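Long-range contacts in putative phosphatase (Bacteroides thetaiotaomicron, PDB 3KYA), which is of unproven function but is named a putative phosphatase, binds zinc ions, and carries an immunoglobulin-like IPT/TIG domain near its N-terminus: residues T9-D13 with N40-D44; K16-D22 with L35-F41; A30-I36 with V67-S73; G74-G78 with M473-E477. All coordinates share one frame; numbering follows the deposited sequence. Where two conformers were deposited one is given.

How the contacts relate
Contacts 2 and 3 lie in the sheet of the IPT/TIG domain: both use strand 33-39, paired with strand 19-28 on one side and strand 66-70 on the other. They are partly buried, rest on backbone hydrogen bonds with apolar side chains, and touch the second subunit. Contacts 1 and 4 lie at the surface and join loops. In contact 1 an asparagine amide and two waters connect the N-terminal lead-in to the loop after strand 33-39; it shares Asn40 and Phe41 with contact 2. Contact 4 follows directly on contact 3 in sequence, yet spans nearly the whole chain and relies on one aromatic ring instead of paired backbones.

Contact 1 (T9-D13 with N40-D44); sequences TGAFD and NFGTD. With ZN (zinc ion), chain B.
The side-chain nitrogen ND2 of Asn40 donates to two carbonyls, O of Asp13 in the N-terminal lead-in and O of Pro17 a little further on. Asp13 O is 2.9 Å from Asn40 ND2 and lies close to the plane of the amide, although the donor sits well above the carbonyl plane of Asp13. The other end of the same amide works in reverse: Asn40 OD1 takes the backbone N of Asp13 at 2.8 Å on an in-plane lone pair, with an almost straight N-H...O angle of 172°. One side chain thus pairs with both polar backbone atoms of one residue, which fixes the rotation of the amide. With an alanine in place of Asn40, Asp13 N and O would probably both lose these mates and the lead-in would be freer to swing away from the loop. Phe12, its CG anti to the backbone N (chi1 172°), turns a ring edge to Asn40 O, 3.2 Å from Phe12 CD1 and a buried oxygen for which the model offers no hydrogen-bond partner, while ring and amide lie askew. Gly42 passes close by, its CA 3.7 Å from Phe12 N; a beta carbon there would press on Phe12 CB, and the positive phi also suits glycine. One water joins Gly10 O to Gly42 N, another Phe12 N to Thr43 N. Asp44 OD1 binds a zinc ion at 1.9 Å. The segments run 124° apart without regular pairing: a loop-to-loop closure that ties the lead-in before strand 19-28 to the loop between strands 33-39 and 48-52 of the immunoglobulin-like IPT/TIG fold.

Contact 2 (K16-D22 with L35-F41); sequences KPVAISD and LIYGENF. With ZN (zinc ion), chain C.
A classic beta bulge interrupts the antiparallel hairpin of strands 19-28 and 33-39 in the IPT/TIG domain: Ser21 and Asp22 both stand opposite Tyr37. The evidence is in the bonds, since Ser21 N donates to Tyr37 O at 2.8 Å while Tyr37 N returns to Asp22 O, so the register slips by one residue. Before the bulge Ala19 and Glu39 form a hydrogen-bonded pair, and Ile20 faces Gly38 with their CA atoms only 4.1 Å apart. This closeness depends on the glycine, whose CA lies 3.1 Å from Ala19 O in a CA-H...O contact; a beta carbon there would run into that oxygen. The N-to-C directions of the short strand segments differ by 126°, a marked twist.

On the apolar side, Ile20 CG2 touches Ile36 CG2 at 3.7 Å, while Val18 puts CG1 against Phe41 CE1, the two side chains crossing at about a right angle. Val18 and Ile20 also pack on strand 80-84. At the lead-in end Asn40 ND2 gives its second bond to Pro17 O, a bent one (142°) that approaches from well above the carbonyl plane. At the other end the Asp22 side chain, CG anti to its backbone N (chi1 -160°), splits its carboxylate: OD1 forms a salt bridge with Lys26, and OD2, alongside one more ligand from elsewhere, binds a zinc ion at 2.2 Å.

Contact 3 (A30-I36 with V67-S73); sequences AYQKLLI and VYCFVPS. With EDO (1,2-ethanediol), chain D; EDO (1,2-ethanediol), chain E.
A leucine methyl sits almost centrally on a tyrosine ring: Leu35 CD1 lies 3.8 Å from the centroid of the Tyr68 ring and 13° off its normal, a clear CH-pi contact across a non-hydrogen-bonded pair. Leu35 holds CG opposite its backbone N, and the ring leans over the neighbouring strand to meet it. The tyrosine hydroxyl reaches past this methyl to Asp338 of the second subunit, a hydrogen bond that places the Leu35-Tyr68 pair at the contact with the second subunit. Beside it, Lys33 and Phe70 run alongside each other, pointing the same way, with Lys33 CE 3.9 Å from Phe70 CE1.

On the opposite face Cys69 SG, turned between its backbone N and carbonyl carbon, touches Leu34 CD2 at 4.0 Å and also meets Ile36 CD1. The backbones are regularly paired: Leu34 N donates to Cys69 O at 2.8 Å and nearly straight (177°), Cys69 N answers to Leu34 O, and Ile36 and Val67 exchange a similar pair. Pairing continues past the strands, where Val71 N meets Gln32 O and Val71 O accepts Tyr31 N. At this end, beyond the regular strands, one ethanediol, probably from the crystallisation liquor, lies over a face of the Tyr31 ring and takes Ser73 N at 2.9 Å through O1, while a water links Tyr31 OH and Ser73 OG.

Strands 33-39 and 66-70 are adjacent in the IPT/TIG sheet, antiparallel at 153°. Strand 19-28 flanks the first and strand 55-62 the second, while Ile52 of strand 48-52 packs against Leu34 and Cys69.

Contact 4 (G74-G78 with M473-E477); sequences GAFSG and MEQEE. With EDO (1,2-ethanediol), chain E.
The Phe76 ring carries this contact, lying against the backbone and side chains of the C-terminal tail. Its CZ comes within 3.5 Å of Gln475 C, and Glu476 N lies over one face, offset toward the rim. Over the face too is Glu476 CB, 4.0 Å from the ring centroid and 17° off its normal, a CH-pi contact. Glu476 keeps CG anti to its backbone N (chi1 -171°), and its extended chain runs past the Phe76 side chain in the opposite direction, ring and carboxylate nearly parallel, 2° apart. Glu474 adds OE1, 3.7 Å from Phe76 CZ. Putting a serine in place of Phe76 would probably open a gap beside Glu476 CB and leave the tail less firmly held.

In the next shell, Tyr101 meets Phe76 edge to face, and its hydroxyl hydrogen-bonds both Gly74 N and Glu474 OE2. An ethanediol donates to Glu474 OE1 at 2.7 Å. A type I turn from Ala75 to Gly78 presents the ring, with Ala75 centring an inverse gamma turn. The contact thus joins the loop between strands 66-70 and 80-84 of the IPT/TIG domain to the tail leaving strand 467-473, beside the linker into strand 105-110.

Contact 1 (T9-D13 with N40-D44)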
# COMPACT_ATOMS: atom_id res chain seq x y z
N THR A 9 -46.50 5.56 7.02
CA THR A 9 -45.39 5.04 7.84
C THR A 9 -44.09 5.19 7.06
O THR A 9 -43.98 4.67 5.95
CB THR A 9 -45.55 3.54 8.22
OG1 THR A 9 -46.73 3.35 9.01
CG2 THR A 9 -44.34 3.05 9.02
N GLY A 10 -43.13 5.89 7.65
CA GLY A 10 -41.84 6.12 7.02
C GLY A 10 -41.74 7.46 6.30
O GLY A 10 -40.63 7.89 5.98
N ALA A 11 -42.86 8.12 6.03
CA ALA A 11 -42.83 9.42 5.35
C ALA A 11 -42.49 10.55 6.31
O ALA A 11 -42.73 10.45 7.51
CB ALA A 11 -44.16 9.69 4.66
N PHE A 12 -41.91 11.63 5.78
CA PHE A 12 -41.59 12.82 6.56
C PHE A 12 -42.86 13.49 7.07
O PHE A 12 -43.82 13.65 6.32
CB PHE A 12 -40.78 13.82 5.72
CG PHE A 12 -40.57 15.16 6.36
CD1 PHE A 12 -39.92 15.27 7.59
CD2 PHE A 12 -40.96 16.33 5.71
CE1 PHE A 12 -39.71 16.51 8.18
CE2 PHE A 12 -40.76 17.57 6.29
CZ PHE A 12 -40.13 17.67 7.52
N ASP A 13 -42.87 13.84 8.36
CA ASP A 13 -44.01 14.52 8.99
C ASP A 13 -43.53 15.90 9.46
O ASP A 13 -42.85 16.00 10.48
CB ASP A 13 -44.56 13.69 10.15
CG ASP A 13 -45.86 14.24 10.72
OD1 ASP A 13 -46.16 15.44 10.54
OD2 ASP A 13 -46.60 13.46 11.37
N ASN A 40 -37.55 10.89 11.31
CA ASN A 40 -38.30 11.85 10.51
C ASN A 40 -37.50 12.43 9.35
O ASN A 40 -37.62 13.62 9.05
CB ASN A 40 -38.86 12.96 11.43
CG ASN A 40 -40.06 13.68 10.85
OD1 ASN A 40 -40.79 13.13 10.05
ND2 ASN A 40 -40.27 14.92 11.29
N PHE A 41 -36.68 11.59 8.71
CA PHE A 41 -35.87 12.02 7.57
C PHE A 41 -36.60 11.88 6.24
O PHE A 41 -36.16 12.45 5.22
CB PHE A 41 -34.57 11.23 7.46
CG PHE A 41 -33.65 11.35 8.65
CD1 PHE A 41 -33.43 12.57 9.28
CD2 PHE A 41 -32.91 10.26 9.06
CE1 PHE A 41 -32.56 12.67 10.34
CE2 PHE A 41 -32.02 10.36 10.11
CZ PHE A 41 -31.85 11.58 10.75
N GLY A 42 -37.69 11.12 6.22
CA GLY A 42 -38.39 10.88 4.96
C GLY A 42 -37.58 9.91 4.10
O GLY A 42 -36.59 9.35 4.55
N THR A 43 -38.02 9.71 2.85
CA THR A 43 -37.38 8.74 1.95
C THR A 43 -36.81 9.33 0.65
O THR A 43 -36.44 8.59 -0.27
CB THR A 43 -38.40 7.65 1.57
OG1 THR A 43 -39.53 8.26 0.92
CG2 THR A 43 -38.87 6.87 2.80
N ASP A 44 -36.70 10.66 0.58
CA ASP A 44 -36.21 11.36 -0.61
C ASP A 44 -34.96 12.22 -0.38
O ASP A 44 -34.99 13.17 0.39
CB ASP A 44 -37.31 12.26 -1.17
CG ASP A 44 -38.39 11.47 -1.91
OD1 ASP A 44 -38.02 10.63 -2.75
OD2 ASP A 44 -39.60 11.71 -1.68
ZN ZN B . -38.58 8.89 -3.40
O HOH W 1 -39.44 9.69 8.02
O HOH W 2 -40.86 11.11 2.99

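Contact 2 (K16-D22 with L35-F41)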
# COMPACT_ATOMS: atom_id res chain seq x y z
N LYS A 16 -43.69 17.22 13.15
CA LYS A 16 -42.87 16.55 14.16
C LYS A 16 -41.41 16.95 14.02
O LYS A 16 -40.94 17.22 12.91
CB LYS A 16 -42.98 15.04 14.02
CG LYS A 16 -44.37 14.45 14.29
CD LYS A 16 -44.79 14.68 15.74
CE LYS A 16 -45.98 13.81 16.15
NZ LYS A 16 -47.22 14.12 15.39
N PRO A 17 -40.67 16.95 15.14
CA PRO A 17 -39.26 17.29 15.05
C PRO A 17 -38.46 16.27 14.24
O PRO A 17 -38.94 15.16 13.99
CB PRO A 17 -38.79 17.28 16.51
CG PRO A 17 -39.80 16.47 17.25
CD PRO A 17 -41.09 16.67 16.53
N VAL A 18 -37.29 16.69 13.80
CA VAL A 18 -36.34 15.81 13.16
C VAL A 18 -35.31 15.57 14.25
O VAL A 18 -34.95 16.50 14.99
CB VAL A 18 -35.68 16.44 11.92
CG1 VAL A 18 -34.53 15.57 11.42
CG2 VAL A 18 -36.71 16.64 10.83
N ALA A 19 -34.84 14.34 14.38
CA ALA A 19 -33.86 14.01 15.41
C ALA A 19 -32.70 13.22 14.84
O ALA A 19 -32.87 12.46 13.90
CB ALA A 19 -34.54 13.19 16.53
N ILE A 20 -31.51 13.46 15.39
CA ILE A 20 -30.31 12.69 15.11
C ILE A 20 -29.93 12.00 16.42
O ILE A 20 -29.68 12.69 17.42
CB ILE A 20 -29.15 13.55 14.63
CG1 ILE A 20 -29.48 14.14 13.25
CG2 ILE A 20 -27.85 12.73 14.60
CD1 ILE A 20 -28.44 15.13 12.73
N SER A 21 -29.89 10.67 16.43
CA SER A 21 -29.59 9.91 17.65
C SER A 21 -28.17 9.37 17.72
O SER A 21 -27.66 9.12 18.81
CB SER A 21 -30.55 8.73 17.75
OG SER A 21 -30.42 7.90 16.61
N ASP A 22 -27.51 9.19 16.57
CA ASP A 22 -26.21 8.56 16.53
C ASP A 22 -25.65 8.69 15.13
O ASP A 22 -26.36 9.03 14.19
CB ASP A 22 -26.39 7.07 16.88
CG ASP A 22 -25.12 6.39 17.34
OD1 ASP A 22 -24.04 7.02 17.43
OD2 ASP A 22 -25.20 5.18 17.68
N LEU A 35 -22.77 7.51 8.16
CA LEU A 35 -24.12 7.00 8.38
C LEU A 35 -24.69 7.73 9.59
O LEU A 35 -24.11 7.69 10.68
CB LEU A 35 -24.09 5.48 8.63
CG LEU A 35 -25.39 4.80 9.07
CD1 LEU A 35 -26.53 5.04 8.08
CD2 LEU A 35 -25.20 3.27 9.30
N ILE A 36 -25.81 8.43 9.38
CA ILE A 36 -26.47 9.19 10.43
C ILE A 36 -27.81 8.55 10.77
O ILE A 36 -28.67 8.36 9.90
CB ILE A 36 -26.69 10.68 10.01
CG1 ILE A 36 -25.36 11.38 9.70
CG2 ILE A 36 -27.44 11.44 11.11
CD1 ILE A 36 -25.53 12.69 8.90
N TYR A 37 -27.99 8.19 12.05
CA TYR A 37 -29.24 7.61 12.54
C TYR A 37 -30.13 8.66 13.18
O TYR A 37 -29.64 9.61 13.81
CB TYR A 37 -28.97 6.54 13.60
CG TYR A 37 -28.34 5.26 13.11
CD1 TYR A 37 -29.13 4.28 12.54
CD2 TYR A 37 -26.97 5.03 13.22
CE1 TYR A 37 -28.58 3.09 12.10
CE2 TYR A 37 -26.41 3.83 12.78
CZ TYR A 37 -27.23 2.86 12.22
OH TYR A 37 -26.72 1.66 11.77
N GLY A 38 -31.43 8.49 13.05
CA GLY A 38 -32.37 9.43 13.63
C GLY A 38 -33.83 9.14 13.33
O GLY A 38 -34.23 7.99 13.19
N GLU A 39 -34.61 10.21 13.23
CA GLU A 39 -36.04 10.09 12.98
C GLU A 39 -36.55 11.21 12.12
O GLU A 39 -36.04 12.33 12.19
CB GLU A 39 -36.82 10.16 14.29
CG GLU A 39 -36.50 9.07 15.28
CD GLU A 39 -37.26 9.25 16.58
OE1 GLU A 39 -37.09 10.30 17.25
OE2 GLU A 39 -38.02 8.33 16.94
N ASN A 40 -37.55 10.89 11.31
CA ASN A 40 -38.30 11.85 10.51
C ASN A 40 -37.50 12.43 9.35
O ASN A 40 -37.62 13.62 9.05
CB ASN A 40 -38.86 12.96 11.43
CG ASN A 40 -40.06 13.68 10.85
OD1 ASN A 40 -40.79 13.13 10.05
ND2 ASN A 40 -40.27 14.92 11.29
N PHE A 41 -36.68 11.59 8.71
CA PHE A 41 -35.87 12.02 7.57
C PHE A 41 -36.60 11.88 6.24
O PHE A 41 -36.16 12.45 5.22
CB PHE A 41 -34.57 11.23 7.46
CG PHE A 41 -33.65 11.35 8.65
CD1 PHE A 41 -33.43 12.57 9.28
CD2 PHE A 41 -32.91 10.26 9.06
CE1 PHE A 41 -32.56 12.67 10.34
CE2 PHE A 41 -32.02 10.36 10.11
CZ PHE A 41 -31.85 11.58 10.75
ZN ZN C . -27.16 4.21 17.96

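Contact 3 (A30-I36 with V67-S73)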
# COMPACT_ATOMS: atom_id res chain seq x y z
N ALA A 30 -12.15 13.85 5.16
CA ALA A 30 -12.92 14.20 3.97
C ALA A 30 -13.09 12.98 3.07
O ALA A 30 -12.20 12.16 2.97
CB ALA A 30 -12.23 15.32 3.21
N TYR A 31 -14.25 12.89 2.42
CA TYR A 31 -14.63 11.78 1.53
C TYR A 31 -15.06 10.50 2.26
O TYR A 31 -15.44 9.53 1.61
CB TYR A 31 -13.54 11.47 0.46
CG TYR A 31 -13.29 12.64 -0.47
CD1 TYR A 31 -12.37 13.65 -0.14
CD2 TYR A 31 -13.98 12.75 -1.69
CE1 TYR A 31 -12.14 14.72 -1.00
CE2 TYR A 31 -13.75 13.82 -2.55
CZ TYR A 31 -12.83 14.82 -2.20
OH TYR A 31 -12.61 15.89 -3.04
N GLN A 32 -14.98 10.47 3.60
CA GLN A 32 -15.47 9.34 4.37
C GLN A 32 -16.98 9.24 4.22
O GLN A 32 -17.67 10.26 4.25
CB GLN A 32 -15.16 9.53 5.86
CG GLN A 32 -15.84 8.55 6.84
CD GLN A 32 -15.29 7.13 6.80
OE1 GLN A 32 -16.05 6.14 6.73
NE2 GLN A 32 -13.97 7.02 6.87
N LYS A 33 -17.49 8.02 4.06
CA LYS A 33 -18.92 7.79 4.02
C LYS A 33 -19.41 7.79 5.48
O LYS A 33 -18.87 7.05 6.32
CB LYS A 33 -19.21 6.47 3.33
CG LYS A 33 -20.64 6.24 2.95
CD LYS A 33 -20.74 5.05 1.98
CE LYS A 33 -20.11 5.36 0.60
NZ LYS A 33 -20.32 4.29 -0.45
N LEU A 34 -20.42 8.60 5.77
CA LEU A 34 -20.97 8.73 7.12
C LEU A 34 -22.44 8.32 7.16
O LEU A 34 -23.25 8.73 6.31
CB LEU A 34 -20.84 10.19 7.60
CG LEU A 34 -21.42 10.56 8.96
CD1 LEU A 34 -20.58 9.92 10.08
CD2 LEU A 34 -21.46 12.09 9.10
N LEU A 35 -22.77 7.51 8.16
CA LEU A 35 -24.12 7.00 8.38
C LEU A 35 -24.69 7.73 9.59
O LEU A 35 -24.11 7.69 10.68
CB LEU A 35 -24.09 5.48 8.63
CG LEU A 35 -25.39 4.80 9.07
CD1 LEU A 35 -26.53 5.04 8.08
CD2 LEU A 35 -25.20 3.27 9.30
N ILE A 36 -25.81 8.43 9.38
CA ILE A 36 -26.47 9.19 10.43
C ILE A 36 -27.81 8.55 10.77
O ILE A 36 -28.67 8.36 9.90
CB ILE A 36 -26.69 10.68 10.01
CG1 ILE A 36 -25.36 11.38 9.70
CG2 ILE A 36 -27.44 11.44 11.11
CD1 ILE A 36 -25.53 12.69 8.90
N VAL A 67 -29.59 8.37 7.24
CA VAL A 67 -29.10 9.09 6.07
C VAL A 67 -27.64 8.79 5.88
O VAL A 67 -26.87 8.79 6.84
CB VAL A 67 -29.26 10.63 6.22
CG1 VAL A 67 -28.66 11.36 5.00
CG2 VAL A 67 -30.72 11.01 6.39
N TYR A 68 -27.25 8.52 4.63
CA TYR A 68 -25.84 8.34 4.28
C TYR A 68 -25.39 9.59 3.54
O TYR A 68 -26.12 10.10 2.68
CB TYR A 68 -25.62 7.18 3.33
CG TYR A 68 -25.58 5.81 3.96
CD1 TYR A 68 -24.42 5.34 4.55
CD2 TYR A 68 -26.67 4.96 3.89
CE1 TYR A 68 -24.36 4.05 5.10
CE2 TYR A 68 -26.63 3.68 4.43
CZ TYR A 68 -25.47 3.23 5.04
OH TYR A 68 -25.42 1.96 5.57
N CYS A 69 -24.20 10.07 3.88
CA CYS A 69 -23.60 11.23 3.21
C CYS A 69 -22.08 11.11 3.19
O CYS A 69 -21.50 10.19 3.80
CB CYS A 69 -24.03 12.52 3.91
SG CYS A 69 -23.34 12.69 5.58
N PHE A 70 -21.43 12.00 2.45
CA PHE A 70 -19.96 12.05 2.43
C PHE A 70 -19.47 13.20 3.28
O PHE A 70 -20.00 14.32 3.20
CB PHE A 70 -19.43 12.28 1.01
CG PHE A 70 -19.53 11.07 0.12
CD1 PHE A 70 -18.76 9.95 0.38
CD2 PHE A 70 -20.35 11.08 -1.01
CE1 PHE A 70 -18.82 8.83 -0.46
CE2 PHE A 70 -20.42 9.96 -1.85
CZ PHE A 70 -19.66 8.85 -1.58
N VAL A 71 -18.44 12.95 4.09
CA VAL A 71 -17.84 14.01 4.90
C VAL A 71 -17.14 15.03 3.99
O VAL A 71 -16.27 14.67 3.21
CB VAL A 71 -16.84 13.45 5.92
CG1 VAL A 71 -16.12 14.58 6.68
CG2 VAL A 71 -17.55 12.49 6.89
N PRO A 72 -17.51 16.31 4.10
CA PRO A 72 -16.88 17.29 3.21
C PRO A 72 -15.49 17.74 3.65
O PRO A 72 -15.16 17.68 4.85
CB PRO A 72 -17.84 18.48 3.27
CG PRO A 72 -18.72 18.27 4.45
CD PRO A 72 -18.56 16.89 4.95
N SER A 73 -14.69 18.17 2.68
CA SER A 73 -13.40 18.76 2.98
C SER A 73 -13.60 20.00 3.87
O SER A 73 -14.52 20.80 3.64
CB SER A 73 -12.69 19.18 1.70
OG SER A 73 -12.30 18.04 0.94
C1 EDO D . -15.30 16.51 -0.53
O1 EDO D . -15.82 17.75 -0.01
C2 EDO D . -16.21 15.34 -0.22
O2 EDO D . -17.49 15.52 -0.82
C1 EDO E . -8.85 17.98 3.13
O1 EDO E . -9.66 19.15 3.00
C2 EDO E . -8.64 17.33 1.77
O2 EDO E . -9.87 16.75 1.32
O HOH W 3 -12.26 18.34 -1.76

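Contact 4 (G74-G78 with M473-E477)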
# COMPACT_ATOMS: atom_id res chain seq x y z
N GLY A 74 -12.75 20.15 4.88
CA GLY A 74 -12.80 21.32 5.74
C GLY A 74 -13.92 21.37 6.77
O GLY A 74 -14.29 22.45 7.21
N ALA A 75 -14.44 20.21 7.18
CA ALA A 75 -15.53 20.15 8.16
C ALA A 75 -14.97 20.14 9.59
O ALA A 75 -15.37 19.33 10.42
CB ALA A 75 -16.39 18.92 7.91
N PHE A 76 -14.09 21.09 9.87
CA PHE A 76 -13.33 21.13 11.14
C PHE A 76 -14.14 20.98 12.42
O PHE A 76 -13.75 20.20 13.28
CB PHE A 76 -12.50 22.42 11.24
CG PHE A 76 -11.50 22.58 10.14
CD1 PHE A 76 -10.31 21.86 10.16
CD2 PHE A 76 -11.74 23.45 9.08
CE1 PHE A 76 -9.38 21.99 9.13
CE2 PHE A 76 -10.81 23.58 8.05
CZ PHE A 76 -9.64 22.86 8.08
N SER A 77 -15.24 21.71 12.55
CA SER A 77 -16.00 21.69 13.81
C SER A 77 -16.75 20.36 14.04
O SER A 77 -17.04 20.00 15.19
CB SER A 77 -16.97 22.88 13.90
OG SER A 77 -18.16 22.64 13.17
N GLY A 78 -17.07 19.65 12.96
CA GLY A 78 -17.77 18.37 13.06
C GLY A 78 -19.24 18.47 13.42
O GLY A 78 -19.90 17.45 13.65
N MSE A 473 -0.56 20.54 6.28
CA MSE A 473 -1.81 20.21 6.96
C MSE A 473 -2.83 21.33 6.81
O MSE A 473 -2.52 22.49 7.04
CB MSE A 473 -1.56 19.97 8.45
CG MSE A 473 -0.71 18.76 8.77
SE MSE A 473 -1.55 17.14 8.15
CE MSE A 473 -3.18 17.33 9.19
N GLU A 474 -4.06 20.98 6.42
CA GLU A 474 -5.10 22.01 6.31
C GLU A 474 -5.33 22.68 7.67
O GLU A 474 -5.13 22.06 8.71
CB GLU A 474 -6.40 21.45 5.75
CG GLU A 474 -6.99 20.34 6.59
CD GLU A 474 -8.23 19.73 5.96
OE1 GLU A 474 -9.01 20.46 5.30
OE2 GLU A 474 -8.44 18.53 6.18
N GLN A 475 -5.75 23.94 7.65
CA GLN A 475 -5.99 24.72 8.87
C GLN A 475 -7.31 25.43 8.81
O GLN A 475 -7.74 25.90 7.76
CB GLN A 475 -4.93 25.80 9.04
CG GLN A 475 -3.49 25.33 9.13
CD GLN A 475 -2.51 26.49 9.19
OE1 GLN A 475 -1.44 26.46 8.56
NE2 GLN A 475 -2.88 27.55 9.91
N GLU A 476 -7.96 25.52 9.97
CA GLU A 476 -9.20 26.26 10.10
C GLU A 476 -8.79 27.74 10.08
O GLU A 476 -8.05 28.19 10.96
CB GLU A 476 -9.91 25.88 11.39
CG GLU A 476 -11.32 26.43 11.52
CD GLU A 476 -11.99 26.00 12.82
OE1 GLU A 476 -11.39 25.19 13.56
OE2 GLU A 476 -13.11 26.46 13.09
N GLU A 477 -9.24 28.48 9.06
CA GLU A 477 -8.87 29.90 8.91
C GLU A 477 -9.45 30.79 10.00
O GLU A 477 -10.63 30.70 10.32
CB GLU A 477 -9.31 30.41 7.53
CG GLU A 477 -10.84 30.43 7.30
CD GLU A 477 -11.22 30.56 5.83
OE1 GLU A 477 -10.33 30.48 4.95
OE2 GLU A 477 -12.43 30.72 5.55
C1 EDO E . -8.85 17.98 3.13
O1 EDO E . -9.66 19.15 3.00
C2 EDO E . -8.64 17.33 1.77
O2 EDO E . -9.87 16.75 1.32